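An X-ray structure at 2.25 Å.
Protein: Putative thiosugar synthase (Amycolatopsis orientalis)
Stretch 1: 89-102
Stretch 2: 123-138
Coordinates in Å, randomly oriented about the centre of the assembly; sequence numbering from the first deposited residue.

Stretch 1 (89-102) TKESALRSARILRD
Stretch 2 123-138: AGTVEAARELRAEGME

How are the two backbones set? Helix 90-102, capped by Thr89 OG1 accepting from Ser92 N (3.2 Å), and the helix that runs through 123-133 point in roughly the same direction, crossing at -29°, and their axes come within 10.2 Å at their closest. The CA atoms of Lys90 and Gly124 lie 6.4 Å apart, those of Leu94 and Ala128 6.6 Å.

Which residues meet at Gly124 to Ala128? Lys90, t at chi1 to chi3, brings CD 3.7 Å from Gly124 O, and its NZ forms a salt bridge to Glu127 OE1 (chi1 m) at 3.3 Å, the hydrogen bond in it being weak. Leu94 (m, t) sets CD2 4.2 Å from Ala128 CB.

How do charged and apolar contacts combine at Glu131 and Leu132? Glu131 (t, t) offers OE1 to Arg98 NH2 at 3.1 Å, a salt bridge. Leu132 (m, t) packs CG 3.7 Å from Leu94 CD2 and CD1 3.8 Å from Ala97 CB.

What closes the far end, beyond the helix? Glu135 (m, t; phi/psi -93/12) bridges two arginines: OE1 takes a very short 2.4 Å bond from Arg98 NH2, and OE2 lies 2.7 Å from Arg101 NH1. After Gly136, with positive phi (73/17), Met137 (-73/148; chi1 m) turns back, its SD 3.9 Å from Ala97 CB.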

# COMPACT_ATOMS: atom_id res chain seq x y z
N THR A 89 -2.94 23.22 -26.81
CA THR A 89 -3.98 24.22 -26.58
C THR A 89 -5.34 23.54 -26.46
O THR A 89 -5.51 22.40 -26.87
CB THR A 89 -4.08 25.23 -27.74
OG1 THR A 89 -4.34 24.54 -28.97
CG2 THR A 89 -2.79 26.04 -27.87
N LYS A 90 -6.30 24.28 -25.91
CA LYS A 90 -7.69 23.85 -25.84
C LYS A 90 -8.26 23.53 -27.22
O LYS A 90 -8.90 22.49 -27.41
CB LYS A 90 -8.54 24.94 -25.17
CG LYS A 90 -10.03 24.82 -25.44
CD LYS A 90 -10.86 25.62 -24.45
CE LYS A 90 -12.30 25.75 -24.92
NZ LYS A 90 -12.59 27.06 -25.58
N GLU A 91 -8.02 24.42 -28.18
CA GLU A 91 -8.51 24.24 -29.55
C GLU A 91 -8.02 22.91 -30.13
O GLU A 91 -8.77 22.17 -30.75
CB GLU A 91 -8.03 25.39 -30.45
N SER A 92 -6.74 22.64 -29.91
CA SER A 92 -6.12 21.42 -30.43
C SER A 92 -6.73 20.17 -29.79
O SER A 92 -6.94 19.15 -30.47
CB SER A 92 -4.60 21.47 -30.22
OG SER A 92 -3.97 20.31 -30.72
N ALA A 93 -7.02 20.26 -28.49
CA ALA A 93 -7.68 19.17 -27.76
C ALA A 93 -9.08 18.90 -28.31
O ALA A 93 -9.46 17.74 -28.53
CB ALA A 93 -7.75 19.47 -26.27
N LEU A 94 -9.84 19.97 -28.56
CA LEU A 94 -11.17 19.83 -29.16
C LEU A 94 -11.10 19.18 -30.53
O LEU A 94 -11.90 18.31 -30.86
CB LEU A 94 -11.86 21.19 -29.29
CG LEU A 94 -12.31 21.81 -27.97
CD1 LEU A 94 -12.71 23.26 -28.17
CD2 LEU A 94 -13.44 21.01 -27.34
N ARG A 95 -10.12 19.59 -31.33
CA ARG A 95 -9.96 19.02 -32.67
C ARG A 95 -9.50 17.58 -32.63
O ARG A 95 -10.00 16.77 -33.39
CB ARG A 95 -9.02 19.87 -33.52
CG ARG A 95 -9.61 21.22 -33.90
CD ARG A 95 -8.57 22.09 -34.58
NE ARG A 95 -8.21 21.51 -35.87
CZ ARG A 95 -8.89 21.69 -37.00
NH1 ARG A 95 -8.48 21.09 -38.11
NH2 ARG A 95 -9.96 22.47 -37.04
N SER A 96 -8.58 17.24 -31.73
CA SER A 96 -8.15 15.85 -31.58
C SER A 96 -9.34 14.95 -31.28
O SER A 96 -9.49 13.88 -31.88
CB SER A 96 -7.13 15.71 -30.46
OG SER A 96 -5.89 16.29 -30.83
N ALA A 97 -10.18 15.40 -30.36
CA ALA A 97 -11.33 14.63 -29.91
C ALA A 97 -12.34 14.38 -31.02
O ALA A 97 -12.87 13.27 -31.13
CB ALA A 97 -12.01 15.34 -28.75
N ARG A 98 -12.63 15.40 -31.82
CA ARG A 98 -13.56 15.25 -32.95
C ARG A 98 -13.03 14.30 -34.02
O ARG A 98 -13.79 13.50 -34.57
CB ARG A 98 -13.91 16.60 -33.60
CG ARG A 98 -15.10 17.32 -32.99
CD ARG A 98 -14.69 18.59 -32.26
NE ARG A 98 -15.84 19.35 -31.79
CZ ARG A 98 -15.83 20.64 -31.45
NH1 ARG A 98 -14.72 21.36 -31.55
NH2 ARG A 98 -16.95 21.22 -31.02
N ILE A 99 -11.74 14.38 -34.33
CA ILE A 99 -11.11 13.47 -35.29
C ILE A 99 -11.14 12.04 -34.77
O ILE A 99 -11.51 11.11 -35.49
CB ILE A 99 -9.67 13.89 -35.66
CG1 ILE A 99 -9.68 14.91 -36.82
CG2 ILE A 99 -8.83 12.68 -36.10
CD1 ILE A 99 -10.06 16.32 -36.43
N LEU A 100 -10.75 11.87 -33.51
CA LEU A 100 -10.80 10.57 -32.83
C LEU A 100 -12.15 9.87 -33.01
O LEU A 100 -12.21 8.68 -33.31
CB LEU A 100 -10.53 10.76 -31.34
CG LEU A 100 -10.89 9.58 -30.45
CD1 LEU A 100 -9.87 8.46 -30.62
CD2 LEU A 100 -10.99 10.01 -28.99
N ARG A 101 -13.23 10.61 -32.79
CA ARG A 101 -14.58 10.08 -32.91
C ARG A 101 -14.93 9.75 -34.36
O ARG A 101 -15.42 8.67 -34.65
CB ARG A 101 -15.60 11.09 -32.34
CG ARG A 101 -17.06 10.66 -32.44
CD ARG A 101 -17.97 11.81 -32.05
NE ARG A 101 -17.76 12.97 -32.92
CZ ARG A 101 -17.88 14.25 -32.55
NH1 ARG A 101 -18.22 14.58 -31.31
NH2 ARG A 101 -17.65 15.22 -33.44
N ASP A 102 -14.66 10.69 -35.26
CA ASP A 102 -15.00 10.53 -36.68
C ASP A 102 -14.15 9.45 -37.36
O ASP A 102 -14.67 8.65 -38.14
CB ASP A 102 -14.85 11.86 -37.42
CG ASP A 102 -15.77 12.94 -36.88
OD1 ASP A 102 -16.84 12.61 -36.31
OD2 ASP A 102 -15.44 14.14 -37.02
N ALA A 123 -9.94 25.89 -15.87
CA ALA A 123 -10.98 26.65 -16.58
C ALA A 123 -11.08 26.23 -18.04
O ALA A 123 -12.17 26.05 -18.56
CB ALA A 123 -10.72 28.15 -16.47
N GLY A 124 -9.93 26.09 -18.71
CA GLY A 124 -9.90 25.58 -20.08
C GLY A 124 -10.43 24.15 -20.20
O GLY A 124 -11.09 23.81 -21.18
N THR A 125 -10.13 23.32 -19.21
CA THR A 125 -10.62 21.93 -19.18
C THR A 125 -12.15 21.90 -19.09
O THR A 125 -12.80 21.12 -19.78
CB THR A 125 -10.01 21.16 -18.00
OG1 THR A 125 -8.60 21.07 -18.19
CG2 THR A 125 -10.59 19.74 -17.88
N VAL A 126 -12.70 22.75 -18.23
CA VAL A 126 -14.14 22.88 -18.07
C VAL A 126 -14.82 23.33 -19.36
O VAL A 126 -15.84 22.77 -19.77
CB VAL A 126 -14.51 23.88 -16.95
CG1 VAL A 126 -15.99 24.22 -16.97
CG2 VAL A 126 -14.13 23.31 -15.59
N GLU A 127 -14.26 24.37 -19.99
CA GLU A 127 -14.79 24.85 -21.28
C GLU A 127 -14.77 23.75 -22.33
O GLU A 127 -15.77 23.51 -23.01
CB GLU A 127 -13.98 26.04 -21.80
CG GLU A 127 -14.12 27.33 -21.00
CD GLU A 127 -13.05 28.35 -21.35
OE1 GLU A 127 -12.61 28.39 -22.53
OE2 GLU A 127 -12.63 29.11 -20.44
N ALA A 128 -13.63 23.07 -22.46
CA ALA A 128 -13.51 21.96 -23.41
C ALA A 128 -14.51 20.85 -23.09
O ALA A 128 -15.15 20.30 -23.99
CB ALA A 128 -12.08 21.41 -23.41
N ALA A 129 -14.67 20.55 -21.80
CA ALA A 129 -15.58 19.48 -21.39
C ALA A 129 -17.01 19.77 -21.81
O ALA A 129 -17.66 18.92 -22.42
CB ALA A 129 -15.49 19.26 -19.88
N ARG A 130 -17.50 20.97 -21.51
CA ARG A 130 -18.86 21.37 -21.90
C ARG A 130 -19.09 21.29 -23.41
O ARG A 130 -20.13 20.81 -23.86
CB ARG A 130 -19.17 22.79 -21.41
CG ARG A 130 -19.42 22.87 -19.92
CD ARG A 130 -19.49 24.31 -19.44
NE ARG A 130 -19.80 24.38 -18.01
CZ ARG A 130 -19.54 25.41 -17.21
NH1 ARG A 130 -18.94 26.51 -17.67
NH2 ARG A 130 -19.88 25.35 -15.93
N GLU A 131 -18.12 21.73 -24.18
CA GLU A 131 -18.25 21.68 -25.64
C GLU A 131 -18.29 20.24 -26.14
O GLU A 131 -19.12 19.89 -26.99
CB GLU A 131 -17.11 22.44 -26.30
CG GLU A 131 -17.40 22.90 -27.71
CD GLU A 131 -16.32 23.83 -28.24
OE1 GLU A 131 -15.76 23.52 -29.31
OE2 GLU A 131 -16.02 24.85 -27.57
N LEU A 132 -17.42 19.38 -25.61
CA LEU A 132 -17.43 17.96 -26.01
C LEU A 132 -18.64 17.20 -25.49
O LEU A 132 -19.12 16.29 -26.17
CB LEU A 132 -16.13 17.27 -25.60
CG LEU A 132 -14.91 17.76 -26.41
CD1 LEU A 132 -13.62 17.16 -25.89
CD2 LEU A 132 -15.06 17.46 -27.89
N ARG A 133 -19.15 17.58 -24.32
CA ARG A 133 -20.37 16.96 -23.76
C ARG A 133 -21.60 17.28 -24.60
O ARG A 133 -22.49 16.43 -24.74
CB ARG A 133 -20.61 17.40 -22.31
CG ARG A 133 -19.74 16.68 -21.28
CD ARG A 133 -20.01 15.19 -21.24
NE ARG A 133 -21.41 14.91 -20.96
CZ ARG A 133 -22.09 13.83 -21.36
NH1 ARG A 133 -23.37 13.70 -21.03
NH2 ARG A 133 -21.51 12.89 -22.10
N ALA A 134 -21.66 18.49 -25.17
CA ALA A 134 -22.77 18.87 -26.07
C ALA A 134 -22.85 17.96 -27.29
O ALA A 134 -23.92 17.76 -27.85
CB ALA A 134 -22.63 20.32 -26.50
N GLU A 135 -21.71 17.41 -27.69
CA GLU A 135 -21.67 16.44 -28.79
C GLU A 135 -21.76 14.97 -28.36
O GLU A 135 -21.52 14.07 -29.16
CB GLU A 135 -20.40 16.64 -29.60
CG GLU A 135 -20.28 18.02 -30.19
CD GLU A 135 -18.94 18.23 -30.84
OE1 GLU A 135 -18.41 19.35 -30.76
OE2 GLU A 135 -18.40 17.27 -31.43
N GLY A 136 -22.10 14.72 -27.10
CA GLY A 136 -22.25 13.35 -26.61
C GLY A 136 -20.98 12.54 -26.40
O GLY A 136 -21.04 11.32 -26.29
N MET A 137 -19.82 13.20 -26.33
CA MET A 137 -18.60 12.49 -25.96
C MET A 137 -18.60 12.17 -24.46
O MET A 137 -19.15 12.91 -23.64
CB MET A 137 -17.36 13.30 -26.31
CG MET A 137 -17.13 13.44 -27.81
SD MET A 137 -15.39 13.49 -28.25
CE MET A 137 -15.02 11.73 -28.28
N GLU A 138 -17.99 11.04 -24.11
CA GLU A 138 -17.86 10.62 -22.72
C GLU A 138 -16.46 10.97 -22.25
O GLU A 138 -15.49 10.60 -22.89
CB GLU A 138 -18.13 9.12 -22.61
CG GLU A 138 -19.58 8.73 -22.91
CD GLU A 138 -20.55 8.95 -21.74
OE1 GLU A 138 -21.77 8.77 -21.95
OE2 GLU A 138 -20.11 9.27 -20.60